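Local coordinates for uncharacterized protein (Bacteroides ovatus, PDB 3P02) that is of unknown function but combines an N-terminal E-set-related region with a BT_3044-like C-terminal antiparallel beta domain, at residues L116-K121 with P151-E156; I183-N186 with I192-F195; M230-E235 with L239-Y244; F276-S281 with I287-K292. All coordinates share one frame; numbering follows the deposited sequence.

Overall arrangement
The chain joins two regions rich in beta strand, and the four contacts run from near their junction out along the second. Interaction 1 is buried near the centre of the chain. There a loop meets strand 146-154 of the mixed sheet, next to the ten-stranded sheet, through apolar side chains and water. Interactions 2, 3 and 4 each join two successive strands of that ten-stranded antiparallel sheet. Interactions 2 and 4 are largely buried and combine backbone hydrogen bonds with aromatic packing. Interaction 3 lies at the surface and relies on packing, with no hydrogen bond between its segments. Interactions 1 and 2 touch through Asp-118, Ser-119, Asn-186 and Phe-194. Interactions 3 and 4 meet where Leu-239 lies beside Val-277.

Interaction 1. Residues L116-K121 with P151-E156; sequences LDDSQK and PILFNE
Leu-153 CD1 meets two side chains of the 116-121 loop. It lies 4.3 Å from Leu-116 CD2 and 4.0 Å from Asp-118 OD1. The same methyl of Leu-116, CD2, also reaches the ring of Pro-151. The side chains of Asp-118 and Leu-153 pass alongside, one heading each way. In Asp-118 the carboxylate carbon CG is swung anti to the backbone N (chi1 -154°), which carries both oxygens toward strand 146-154. Water bridges complete the contact. One water lies 2.7 Å from Asp-118 OD2 and 2.8 Å from Leu-153 O. A second lies close to Asp-118 OD1 and accepts from Leu-153 N at 2.9 Å. Asp-118 OD2 also accepts from the backbone N of Val-187, in the ten-stranded sheet. The loop is shaped by a type I turn from Asp-117 to Gln-120. Within it Asp-117 OD1 accepts from Ser-119 N at 2.9 Å, an Asx turn, and Ser-119 OG approaches from the same face of the carboxylate. The contact packs the loop before strand 122-130 on strand 146-154 of the same mixed sheet. Carbon packs on carbon directly, while the carboxylate reaches the backbone of strand 146-154 through water and that of strand 182-187 directly.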
loop_
_atom_site.group_PDB
_atom_site.type_symbol
_atom_site.label_atom_id
_atom_site.label_comp_id
_atom_site.label_asym_id
_atom_site.label_seq_id
_atom_site.Cartn_x
_atom_site.Cartn_y
_atom_site.Cartn_z
ATOM N N LEU A 116 -7.074 8.941 -2.966
ATOM C CA LEU A 116 -5.759 8.981 -2.328
ATOM C C LEU A 116 -4.681 8.683 -3.356
ATOM O O LEU A 116 -4.841 7.739 -4.135
ATOM C CB LEU A 116 -5.683 7.970 -1.173
ATOM C CG LEU A 116 -4.387 8.022 -0.339
ATOM C CD1 LEU A 116 -4.258 9.344 0.428
ATOM C CD2 LEU A 116 -4.328 6.845 0.632
ATOM N N ASP A 117 -3.604 9.480 -3.380
ATOM C CA ASP A 117 -2.475 9.267 -4.309
ATOM C C ASP A 117 -1.628 8.109 -3.818
ATOM O O ASP A 117 -0.833 8.269 -2.900
ATOM C CB ASP A 117 -1.626 10.550 -4.420
ATOM C CG ASP A 117 -0.458 10.466 -5.393
ATOM O OD1 ASP A 117 -0.195 9.352 -5.936
ATOM O OD2 ASP A 117 0.210 11.492 -5.591
ATOM N N ASP A 118 -1.730 6.952 -4.473
ATOM C CA ASP A 118 -1.009 5.766 -4.037
ATOM C C ASP A 118 0.450 5.746 -4.473
ATOM O O ASP A 118 1.139 4.755 -4.218
ATOM C CB ASP A 118 -1.750 4.493 -4.513
ATOM C CG ASP A 118 -1.513 3.248 -3.662
ATOM O OD1 ASP A 118 -1.256 3.392 -2.438
ATOM O OD2 ASP A 118 -1.673 2.137 -4.190
ATOM N N SER A 119 0.963 6.846 -5.054
ATOM C CA SER A 119 2.394 6.900 -5.359
ATOM C C SER A 119 3.193 7.369 -4.107
ATOM O O SER A 119 4.433 7.323 -4.086
ATOM C CB SER A 119 2.682 7.837 -6.537
ATOM O OG SER A 119 2.484 9.197 -6.173
ATOM N N GLN A 120 2.464 7.854 -3.076
ATOM C CA GLN A 120 3.043 8.368 -1.840
ATOM C C GLN A 120 2.793 7.419 -0.698
ATOM O O GLN A 120 1.807 6.693 -0.739
ATOM C CB GLN A 120 2.414 9.726 -1.505
ATOM C CG GLN A 120 2.427 10.711 -2.677
ATOM C CD GLN A 120 3.829 11.104 -3.045
ATOM O OE1 GLN A 120 4.528 11.737 -2.246
ATOM N NE2 GLN A 120 4.297 10.688 -4.248
ATOM N N LYS A 121 3.680 7.405 0.311
ATOM C CA LYS A 121 3.492 6.556 1.503
ATOM C C LYS A 121 2.833 7.418 2.558
ATOM O O LYS A 121 3.448 8.391 2.996
ATOM C CB LYS A 121 4.839 5.998 2.038
ATOM C CG LYS A 121 5.460 4.950 1.131
ATOM C CD LYS A 121 6.598 4.154 1.798
ATOM C CE LYS A 121 7.711 5.063 2.245
ATOM N NZ LYS A 121 9.001 4.342 2.466
ATOM N N PRO A 151 -2.096 3.161 5.503
ATOM C CA PRO A 151 -3.104 2.493 4.664
ATOM C C PRO A 151 -2.464 1.881 3.412
ATOM O O PRO A 151 -1.627 2.517 2.742
ATOM C CB PRO A 151 -4.087 3.605 4.283
ATOM C CG PRO A 151 -3.310 4.896 4.446
ATOM C CD PRO A 151 -2.211 4.642 5.448
ATOM N N ILE A 152 -2.852 0.627 3.110
ATOM C CA ILE A 152 -2.407 -0.116 1.926
ATOM C C ILE A 152 -3.639 -0.355 1.075
ATOM O O ILE A 152 -4.469 -1.170 1.470
ATOM C CB ILE A 152 -1.710 -1.459 2.325
ATOM C CG1 ILE A 152 -0.522 -1.228 3.284
ATOM C CG2 ILE A 152 -1.280 -2.291 1.093
ATOM C CD1 ILE A 152 0.604 -0.280 2.711
ATOM N N LEU A 153 -3.780 0.352 -0.047
ATOM C CA LEU A 153 -4.934 0.143 -0.906
ATOM C C LEU A 153 -4.765 -1.157 -1.699
ATOM O O LEU A 153 -3.635 -1.506 -2.076
ATOM C CB LEU A 153 -5.048 1.307 -1.896
ATOM C CG LEU A 153 -5.586 2.617 -1.335
ATOM C CD1 LEU A 153 -5.242 3.752 -2.285
ATOM C CD2 LEU A 153 -7.085 2.514 -1.071
ATOM N N PHE A 154 -5.887 -1.830 -2.002
ATOM C CA PHE A 154 -5.802 -2.985 -2.880
ATOM C C PHE A 154 -7.078 -3.088 -3.687
ATOM O O PHE A 154 -8.112 -2.571 -3.274
ATOM C CB PHE A 154 -5.508 -4.308 -2.135
ATOM C CG PHE A 154 -6.621 -4.855 -1.267
ATOM C CD1 PHE A 154 -6.878 -4.310 -0.014
ATOM C CD2 PHE A 154 -7.364 -5.960 -1.673
ATOM C CE1 PHE A 154 -7.829 -4.878 0.833
ATOM C CE2 PHE A 154 -8.330 -6.521 -0.832
ATOM C CZ PHE A 154 -8.563 -5.972 0.421
ATOM N N ASN A 155 -6.979 -3.704 -4.862
ATOM C CA ASN A 155 -8.184 -3.988 -5.625
ATOM C C ASN A 155 -7.956 -5.399 -6.225
ATOM O O ASN A 155 -6.973 -6.055 -5.871
ATOM C CB ASN A 155 -8.489 -2.884 -6.653
ATOM C CG ASN A 155 -7.420 -2.708 -7.698
ATOM O OD1 ASN A 155 -6.678 -3.616 -8.013
ATOM N ND2 ASN A 155 -7.352 -1.528 -8.286
ATOM N N GLU A 156 -8.839 -5.880 -7.098
ATOM C CA GLU A 156 -8.692 -7.218 -7.681
ATOM C C GLU A 156 -7.395 -7.377 -8.475
ATOM O O GLU A 156 -6.889 -8.491 -8.607
ATOM C CB GLU A 156 -9.881 -7.505 -8.618
ATOM C CG GLU A 156 -9.806 -8.853 -9.310
ATOM C CD GLU A 156 -10.963 -9.209 -10.219
ATOM O OE1 GLU A 156 -11.925 -8.415 -10.325
ATOM O OE2 GLU A 156 -10.889 -10.287 -10.848
HETATM O O HOH W 1 -1.324 -0.244 -2.976
HETATM O O HOH W 2 -1.410 1.991 -0.410
#

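Interaction 2. Residues I183-N186 with I192-F195; sequences IKLN and IVFF
Asn-186 N donates to Phe-194 O at 2.8 Å, nearly along the C=O axis. The side-chain ND2 of Asn-186 adds a weak, bent bond to Phe-194 O at 3.1 Å, with an angle of 121° at the hydrogen. This second bond is doubtful, since it is made in one of two conformers of Asn-186. The return bond runs from Phe-194 N to Asn-186 O at 2.9 Å. Its donor is tilted 25° from the carbonyl plane. Asn-186 and Phe-194 are therefore an antiparallel hydrogen-bonded pair. Their side chains share one face of the sheet. There Asn-186 CB sits over the face of the Phe-194 ring, 3.6 Å from its centroid, in a CH-pi contact. The phenyl ring gets under this carbon because its CG stands between the backbone N and the carbonyl carbon (chi1 63°).

The pair belongs to a beta hairpin of strands 182-187 and 192-196. On the face with Leu-185 the contact is apolar. Leu-185 CG packs against Val-193 CG2 at 3.9 Å, and Leu-185 CD1 reaches Phe-195 CB. Leu-185 and Phe-195 run alongside one another. Ile-183 CG2 meets Phe-195 CB at 3.6 Å, the two side chains crossing at a slant. Leu-166 touches both Ile-183 and Phe-195, and Lys-211 makes a cation-pi contact with the Phe-194 ring.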
loop_
_atom_site.group_PDB
_atom_site.type_symbol
_atom_site.label_atom_id
_atom_site.label_comp_id
_atom_site.label_asym_id
_atom_site.label_seq_id
_atom_site.Cartn_x
_atom_site.Cartn_y
_atom_site.Cartn_z
ATOM N N ILE A 183 7.115 -6.188 -9.968
ATOM C CA ILE A 183 6.587 -4.901 -10.379
ATOM C C ILE A 183 5.303 -4.709 -9.590
ATOM O O ILE A 183 4.388 -5.535 -9.706
ATOM C CB ILE A 183 6.369 -4.783 -11.903
ATOM C CG1 ILE A 183 7.755 -4.742 -12.631
ATOM C CG2 ILE A 183 5.511 -3.524 -12.230
ATOM C CD1 ILE A 183 7.679 -4.688 -14.121
ATOM N N LYS A 184 5.253 -3.661 -8.777
ATOM C CA LYS A 184 4.043 -3.365 -7.996
ATOM C C LYS A 184 3.039 -2.585 -8.817
ATOM O O LYS A 184 3.395 -1.594 -9.487
ATOM C CB LYS A 184 4.397 -2.547 -6.754
ATOM C CG LYS A 184 3.316 -2.601 -5.665
ATOM C CD LYS A 184 3.774 -1.966 -4.352
ATOM C CE LYS A 184 4.916 -2.683 -3.671
ATOM N NZ LYS A 184 5.089 -2.221 -2.266
ATOM N N LEU A 185 1.769 -3.008 -8.757
ATOM C CA LEU A 185 0.663 -2.301 -9.394
ATOM C C LEU A 185 -0.049 -1.552 -8.269
ATOM O O LEU A 185 -0.587 -2.181 -7.350
ATOM C CB LEU A 185 -0.284 -3.278 -10.151
ATOM C CG LEU A 185 0.088 -3.567 -11.634
ATOM C CD1 LEU A 185 1.555 -3.775 -11.869
ATOM C CD2 LEU A 185 -0.796 -4.664 -12.261
ATOM N N ASN A 186 0.055 -0.225 -8.301
ATOM C CA ASN A 186 -0.521 0.693 -7.314
ATOM C C ASN A 186 -1.943 1.021 -7.705
ATOM O O ASN A 186 -2.278 0.958 -8.880
ATOM C CB ASN A 186 0.336 1.931 -7.246
ATOM C CG ASN A 186 1.791 1.571 -7.068
ATOM O OD1 ASN A 186 2.172 1.004 -6.051
ATOM N ND2 ASN A 186 2.585 1.696 -8.128
ATOM N N ILE A 192 -8.457 0.705 -12.271
ATOM C CA ILE A 192 -7.278 1.397 -12.806
ATOM C C ILE A 192 -6.150 1.292 -11.778
ATOM O O ILE A 192 -6.362 1.526 -10.574
ATOM C CB ILE A 192 -7.568 2.893 -13.159
ATOM C CG1 ILE A 192 -8.701 3.014 -14.230
ATOM C CG2 ILE A 192 -6.264 3.636 -13.624
ATOM C CD1 ILE A 192 -9.197 4.479 -14.387
ATOM N N VAL A 193 -4.969 0.910 -12.268
ATOM C CA VAL A 193 -3.748 0.825 -11.481
ATOM C C VAL A 193 -2.650 1.581 -12.217
ATOM O O VAL A 193 -2.848 2.028 -13.339
ATOM C CB VAL A 193 -3.309 -0.669 -11.249
ATOM C CG1 VAL A 193 -4.368 -1.483 -10.486
ATOM C CG2 VAL A 193 -2.931 -1.351 -12.565
ATOM N N PHE A 194 -1.485 1.683 -11.599
ATOM C CA PHE A 194 -0.314 2.161 -12.325
ATOM C C PHE A 194 0.907 1.436 -11.819
ATOM O O PHE A 194 0.932 0.970 -10.680
ATOM C CB PHE A 194 -0.094 3.672 -12.218
ATOM C CG PHE A 194 0.183 4.182 -10.831
ATOM C CD1 PHE A 194 1.488 4.215 -10.326
ATOM C CD2 PHE A 194 -0.852 4.668 -10.033
ATOM C CE1 PHE A 194 1.746 4.733 -9.046
ATOM C CE2 PHE A 194 -0.596 5.154 -8.743
ATOM C CZ PHE A 194 0.700 5.192 -8.263
ATOM N N PHE A 195 1.907 1.333 -12.667
ATOM C CA PHE A 195 3.204 0.836 -12.272
ATOM C C PHE A 195 4.180 1.889 -12.764
ATOM O O PHE A 195 3.765 2.826 -13.460
ATOM C CB PHE A 195 3.491 -0.571 -12.829
ATOM C CG PHE A 195 3.637 -0.657 -14.334
ATOM C CD1 PHE A 195 2.511 -0.737 -15.162
ATOM C CD2 PHE A 195 4.895 -0.629 -14.924
ATOM C CE1 PHE A 195 2.646 -0.752 -16.562
ATOM C CE2 PHE A 195 5.031 -0.695 -16.330
ATOM C CZ PHE A 195 3.905 -0.761 -17.125
#

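Interaction 3. Residues M230-E235 with L239-Y244; sequences MKIWAE and LKFNSY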
loop_
_atom_site.group_PDB
_atom_site.type_symbol
_atom_site.label_atom_id
_atom_site.label_comp_id
_atom_site.label_asym_id
_atom_site.label_seq_id
_atom_site.Cartn_x
_atom_site.Cartn_y
_atom_site.Cartn_z
HETATM N N MSE A 230 -7.824 -4.046 -22.275
HETATM C CA MSE A 230 -7.233 -3.082 -21.353
HETATM C C MSE A 230 -6.977 -1.783 -22.066
HETATM O O MSE A 230 -6.968 -1.720 -23.308
HETATM C CB MSE A 230 -5.907 -3.617 -20.807
HETATM C CG MSE A 230 -6.085 -4.919 -20.040
HETATM SE SE MSE A 230 -4.459 -5.438 -19.192
HETATM C CE MSE A 230 -4.471 -3.987 -17.866
ATOM N N LYS A 231 -6.756 -0.739 -21.269
ATOM C CA LYS A 231 -6.232 0.538 -21.745
ATOM C C LYS A 231 -4.868 0.714 -21.080
ATOM O O LYS A 231 -4.686 0.285 -19.940
ATOM C CB LYS A 231 -7.164 1.709 -21.417
ATOM C CG LYS A 231 -8.479 1.627 -22.201
ATOM C CD LYS A 231 -9.463 2.715 -21.803
ATOM C CE LYS A 231 -10.787 2.560 -22.515
ATOM N NZ LYS A 231 -11.764 3.596 -22.085
ATOM N N ILE A 232 -3.942 1.352 -21.773
ATOM C CA ILE A 232 -2.625 1.683 -21.239
ATOM C C ILE A 232 -2.306 3.125 -21.638
ATOM O O ILE A 232 -2.532 3.510 -22.798
ATOM C CB ILE A 232 -1.509 0.677 -21.691
ATOM C CG1 ILE A 232 -0.219 0.907 -20.858
ATOM C CG2 ILE A 232 -1.246 0.752 -23.237
ATOM C CD1 ILE A 232 0.919 -0.175 -21.119
ATOM N N TRP A 233 -1.790 3.930 -20.700
ATOM C CA TRP A 233 -1.449 5.300 -21.053
ATOM C C TRP A 233 -0.502 5.921 -20.033
ATOM O O TRP A 233 -0.288 5.367 -18.957
ATOM C CB TRP A 233 -2.739 6.165 -21.190
ATOM C CG TRP A 233 -3.437 6.467 -19.892
ATOM C CD1 TRP A 233 -3.367 7.632 -19.181
ATOM C CD2 TRP A 233 -4.369 5.624 -19.187
ATOM N NE1 TRP A 233 -4.164 7.555 -18.060
ATOM C CE2 TRP A 233 -4.805 6.341 -18.046
ATOM C CE3 TRP A 233 -4.933 4.360 -19.445
ATOM C CZ2 TRP A 233 -5.774 5.837 -17.166
ATOM C CZ3 TRP A 233 -5.828 3.823 -18.528
ATOM C CH2 TRP A 233 -6.236 4.555 -17.399
ATOM N N ALA A 234 0.038 7.099 -20.364
ATOM C CA ALA A 234 0.847 7.873 -19.442
ATOM C C ALA A 234 0.257 9.252 -19.336
ATOM O O ALA A 234 -0.446 9.683 -20.256
ATOM C CB ALA A 234 2.299 7.963 -19.920
ATOM N N GLU A 235 0.483 9.923 -18.209
ATOM C CA GLU A 235 0.061 11.326 -18.065
ATOM C C GLU A 235 1.227 12.286 -18.338
ATOM O O GLU A 235 0.987 13.425 -18.731
ATOM C CB GLU A 235 -0.475 11.618 -16.660
ATOM C CG GLU A 235 -1.866 11.081 -16.438
ATOM C CD GLU A 235 -2.412 11.307 -15.045
ATOM O OE1 GLU A 235 -1.661 11.772 -14.157
ATOM O OE2 GLU A 235 -3.602 10.990 -14.841
ATOM N N LEU A 239 7.642 11.746 -20.857
ATOM C CA LEU A 239 7.980 10.321 -21.058
ATOM C C LEU A 239 8.035 9.922 -22.523
ATOM O O LEU A 239 8.588 8.861 -22.853
ATOM C CB LEU A 239 6.895 9.456 -20.411
ATOM C CG LEU A 239 7.095 8.811 -19.101
ATOM C CD1 LEU A 239 6.028 7.721 -18.894
ATOM C CD2 LEU A 239 8.476 8.177 -18.972
ATOM N N LYS A 240 7.358 10.706 -23.408
ATOM C CA LYS A 240 7.219 10.415 -24.836
ATOM C C LYS A 240 6.688 8.983 -24.966
ATOM O O LYS A 240 7.205 8.176 -25.740
ATOM C CB LYS A 240 8.535 10.643 -25.613
ATOM C CG LYS A 240 8.937 12.114 -25.647
ATOM C CD LYS A 240 10.389 12.270 -26.062
ATOM C CE LYS A 240 10.880 13.694 -25.998
ATOM N NZ LYS A 240 12.331 13.768 -26.350
ATOM N N PHE A 241 5.701 8.657 -24.105
ATOM C CA PHE A 241 5.085 7.332 -24.095
ATOM C C PHE A 241 4.431 7.028 -25.425
ATOM O O PHE A 241 3.619 7.813 -25.913
ATOM C CB PHE A 241 4.041 7.259 -22.973
ATOM C CG PHE A 241 3.365 5.915 -22.828
ATOM C CD1 PHE A 241 3.878 4.950 -21.965
ATOM C CD2 PHE A 241 2.180 5.644 -23.501
ATOM C CE1 PHE A 241 3.216 3.721 -21.796
ATOM C CE2 PHE A 241 1.538 4.400 -23.359
ATOM C CZ PHE A 241 2.062 3.450 -22.510
ATOM N N ASN A 242 4.756 5.873 -26.010
ATOM C CA ASN A 242 4.152 5.485 -27.283
ATOM C C ASN A 242 3.903 3.971 -27.262
ATOM O O ASN A 242 4.841 3.182 -27.353
ATOM C CB ASN A 242 5.053 5.909 -28.453
ATOM C CG ASN A 242 4.436 5.639 -29.796
ATOM O OD1 ASN A 242 3.225 5.560 -29.931
ATOM N ND2 ASN A 242 5.261 5.409 -30.803
ATOM N N SER A 243 2.632 3.578 -27.176
ATOM C CA SER A 243 2.236 2.179 -27.102
ATOM C C SER A 243 1.922 1.613 -28.480
ATOM O O SER A 243 1.270 2.289 -29.300
ATOM C CB SER A 243 1.033 2.016 -26.170
ATOM O OG SER A 243 0.570 0.677 -26.229
ATOM N N TYR A 244 2.382 0.381 -28.743
ATOM C CA TYR A 244 2.189 -0.285 -30.028
ATOM C C TYR A 244 1.083 -1.331 -29.988
ATOM O O TYR A 244 0.777 -1.930 -31.025
ATOM C CB TYR A 244 3.498 -0.916 -30.525
ATOM C CG TYR A 244 4.551 0.134 -30.757
ATOM C CD1 TYR A 244 4.469 0.999 -31.838
ATOM C CD2 TYR A 244 5.619 0.282 -29.876
ATOM C CE1 TYR A 244 5.426 1.991 -32.046
ATOM C CE2 TYR A 244 6.590 1.263 -30.075
ATOM C CZ TYR A 244 6.495 2.112 -31.172
ATOM O OH TYR A 244 7.439 3.088 -31.404
#
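Phe-241 lies against strand 228-234 and touches three of its successive residues. Its CB is 3.6 Å from Ala-234 CB. Farther out on the ring, CE2 comes 3.9 Å from Trp-233 CA. At the far end CZ meets Ile-232 CG1 at 3.8 Å. One face of the ring is covered toward its rim by the backbone, namely Trp-233 C and Ala-234 N. The ring lies along the strand because its CG is anti to the backbone N (chi1 -178°). The Ile-232 side chain crosses that of Phe-241 at about a right angle. Two smaller contacts flank the phenylalanine. Ala-234 CB meets Leu-239 CD1 at 3.9 Å, and Ile-232 CG2 lies 3.5 Å from Ser-243 OG.

The two segments are the facing ends of a beta hairpin, strands 228-234 and 242-255. Here they run nearly antiparallel but stand apart, with the CA atoms of Ala-234 and Phe-241 at 6.3 Å. Side chains rather than backbone bonds bridge them. The next shell fixes each side. Trp-233 stacks on Phe-213 and is backbone-bonded to it. Phe-274 meets the Phe-241 ring at a shallow tilt, and Asn-242 is backbone-bonded to Asp-275 of strand 262-278.

Interaction 4. Residues F276-S281 with I287-K292; sequences FVDYTS and IEYNMK
Phe-276 and Tyr-289 face each other across an antiparallel hydrogen-bonded pair, with Tyr-289 N to Phe-276 O at 2.8 Å. Strands 262-278 and 287-302 form a beta hairpin here, and Asp-278 with Ile-287 is a second such pair. A chi1 of 77° turns the Phe-276 ring back over the sheet toward strand 287-302, where Tyr-289 CB covers one face at 3.5 Å from CE1 of Phe-276. The two ring planes are 33° apart and the rings meet obliquely. Met-291, a selenomethionine, comes to the same phenyl ring. Its CG is 3.6 Å from Phe-276 CE1. Its SE lies 5.1 Å from the ring centroid, an oblique Met-aromatic contact.

Asp-278 CB touches the edge of the tyrosine ring, 3.7 Å from CE2 of Tyr-289. A water joins Asp-278 OD2 to Tyr-289 OH. With CG opposite the backbone N (chi1 176°), the Asp-278 carboxylate extends to the turn. There OD1 accepts from Thr-280 N, an Asx turn, and from Ser-281 N, an Asx motif. Ser-281 OG bonds OD2 of Asp-278 at 2.6 Å. The hairpin thus carries two chemistries: apolar packing round Phe-276, and a many-bonded carboxylate whose negative charge Arg-200, in a salt bridge with OD2, probably helps to balance.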
loop_
_atom_site.group_PDB
_atom_site.type_symbol
_atom_site.label_atom_id
_atom_site.label_comp_id
_atom_site.label_asym_id
_atom_site.label_seq_id
_atom_site.Cartn_x
_atom_site.Cartn_y
_atom_site.Cartn_z
ATOM N N PHE A 276 9.361 4.629 -24.265
ATOM C CA PHE A 276 9.358 5.739 -23.320
ATOM C C PHE A 276 10.765 6.230 -23.211
ATOM O O PHE A 276 11.705 5.520 -23.580
ATOM C CB PHE A 276 8.786 5.362 -21.946
ATOM C CG PHE A 276 9.758 4.577 -21.113
ATOM C CD1 PHE A 276 9.914 3.200 -21.301
ATOM C CD2 PHE A 276 10.543 5.216 -20.143
ATOM C CE1 PHE A 276 10.864 2.494 -20.562
ATOM C CE2 PHE A 276 11.509 4.511 -19.429
ATOM C CZ PHE A 276 11.654 3.153 -19.629
ATOM N N VAL A 277 10.921 7.432 -22.663
ATOM C CA VAL A 277 12.231 8.031 -22.508
ATOM C C VAL A 277 12.568 8.181 -21.021
ATOM O O VAL A 277 11.710 8.637 -20.243
ATOM C CB VAL A 277 12.231 9.411 -23.232
ATOM C CG1 VAL A 277 13.520 10.183 -22.979
ATOM C CG2 VAL A 277 11.988 9.249 -24.731
ATOM N N ASP A 278 13.801 7.852 -20.652
ATOM C CA ASP A 278 14.324 8.093 -19.324
ATOM C C ASP A 278 15.115 9.397 -19.469
ATOM O O ASP A 278 16.198 9.401 -20.074
ATOM C CB ASP A 278 15.193 6.932 -18.843
ATOM C CG ASP A 278 15.850 7.186 -17.499
ATOM O OD1 ASP A 278 15.965 8.389 -17.089
ATOM O OD2 ASP A 278 16.266 6.202 -16.853
ATOM N N TYR A 279 14.553 10.515 -19.003
ATOM C CA TYR A 279 15.206 11.813 -19.174
ATOM C C TYR A 279 15.795 12.324 -17.848
ATOM O O TYR A 279 16.131 13.504 -17.743
ATOM C CB TYR A 279 14.185 12.824 -19.777
ATOM C CG TYR A 279 12.985 13.089 -18.886
ATOM C CD1 TYR A 279 11.892 12.223 -18.875
ATOM C CD2 TYR A 279 12.929 14.225 -18.073
ATOM C CE1 TYR A 279 10.808 12.440 -18.029
ATOM C CE2 TYR A 279 11.829 14.477 -17.261
ATOM C CZ TYR A 279 10.765 13.586 -17.248
ATOM O OH TYR A 279 9.680 13.813 -16.428
ATOM N N THR A 280 15.901 11.442 -16.810
ATOM C CA THR A 280 16.370 11.914 -15.502
ATOM C C THR A 280 17.513 11.085 -14.906
ATOM O O THR A 280 18.186 11.611 -14.017
ATOM C CB THR A 280 15.190 11.955 -14.492
ATOM O OG1 THR A 280 14.565 10.668 -14.453
ATOM C CG2 THR A 280 14.126 13.007 -14.859
ATOM N N SER A 281 17.730 9.821 -15.339
ATOM C CA SER A 281 18.814 8.986 -14.754
ATOM C C SER A 281 20.203 9.496 -15.062
ATOM O O SER A 281 21.100 9.399 -14.209
ATOM C CB SER A 281 18.759 7.559 -15.293
ATOM O OG SER A 281 17.641 6.877 -14.775
ATOM N N ILE A 287 17.587 8.656 -22.531
ATOM C CA ILE A 287 17.701 7.307 -23.070
ATOM C C ILE A 287 16.340 6.873 -23.621
ATOM O O ILE A 287 15.341 6.901 -22.887
ATOM C CB ILE A 287 18.238 6.299 -22.025
ATOM C CG1 ILE A 287 19.515 6.820 -21.309
ATOM C CG2 ILE A 287 18.460 4.920 -22.660
ATOM C CD1 ILE A 287 20.724 6.978 -22.157
ATOM N N GLU A 288 16.305 6.453 -24.893
ATOM C CA GLU A 288 15.065 6.001 -25.505
ATOM C C GLU A 288 14.929 4.505 -25.309
ATOM O O GLU A 288 15.631 3.711 -25.951
ATOM C CB GLU A 288 15.042 6.363 -26.996
ATOM C CG GLU A 288 15.127 7.861 -27.214
ATOM C CD GLU A 288 15.034 8.326 -28.656
ATOM O OE1 GLU A 288 14.887 7.476 -29.564
ATOM O OE2 GLU A 288 15.144 9.556 -28.874
ATOM N N TYR A 289 14.014 4.136 -24.432
ATOM C CA TYR A 289 13.778 2.753 -24.100
ATOM C C TYR A 289 12.458 2.215 -24.644
ATOM O O TYR A 289 11.628 2.952 -25.165
ATOM C CB TYR A 289 13.723 2.622 -22.568
ATOM C CG TYR A 289 15.050 2.730 -21.848
ATOM C CD1 TYR A 289 16.082 1.829 -22.115
ATOM C CD2 TYR A 289 15.205 3.590 -20.765
ATOM C CE1 TYR A 289 17.263 1.830 -21.368
ATOM C CE2 TYR A 289 16.393 3.619 -20.023
ATOM C CZ TYR A 289 17.400 2.704 -20.298
ATOM O OH TYR A 289 18.602 2.765 -19.619
ATOM N N ASN A 290 12.252 0.929 -24.411
ATOM C CA ASN A 290 11.027 0.210 -24.736
ATOM C C ASN A 290 10.802 -0.865 -23.691
ATOM O O ASN A 290 11.770 -1.475 -23.230
ATOM C CB ASN A 290 11.132 -0.434 -26.136
ATOM C CG ASN A 290 9.934 -1.330 -26.456
ATOM O OD1 ASN A 290 9.901 -2.526 -26.113
ATOM N ND2 ASN A 290 8.961 -0.799 -27.177
HETATM N N MSE A 291 9.553 -1.092 -23.315
HETATM C CA MSE A 291 9.212 -2.227 -22.440
HETATM C C MSE A 291 8.234 -3.087 -23.198
HETATM O O MSE A 291 7.243 -2.562 -23.700
HETATM C CB MSE A 291 8.622 -1.764 -21.092
HETATM C CG MSE A 291 9.653 -0.916 -20.334
HETATM SE SE MSE A 291 9.176 -0.659 -18.505
HETATM C CE MSE A 291 9.671 -2.339 -17.811
ATOM N N LYS A 292 8.527 -4.382 -23.313
ATOM C CA LYS A 292 7.659 -5.300 -24.066
ATOM C C LYS A 292 7.495 -6.611 -23.357
ATOM O O LYS A 292 8.466 -7.213 -22.896
ATOM C CB LYS A 292 8.263 -5.550 -25.473
ATOM C CG LYS A 292 7.436 -6.477 -26.375
ATOM C CD LYS A 292 8.010 -6.528 -27.799
ATOM C CE LYS A 292 7.164 -7.400 -28.724
ATOM N NZ LYS A 292 5.775 -6.848 -28.945
HETATM O O HOH W 3 18.354 4.436 -17.522
#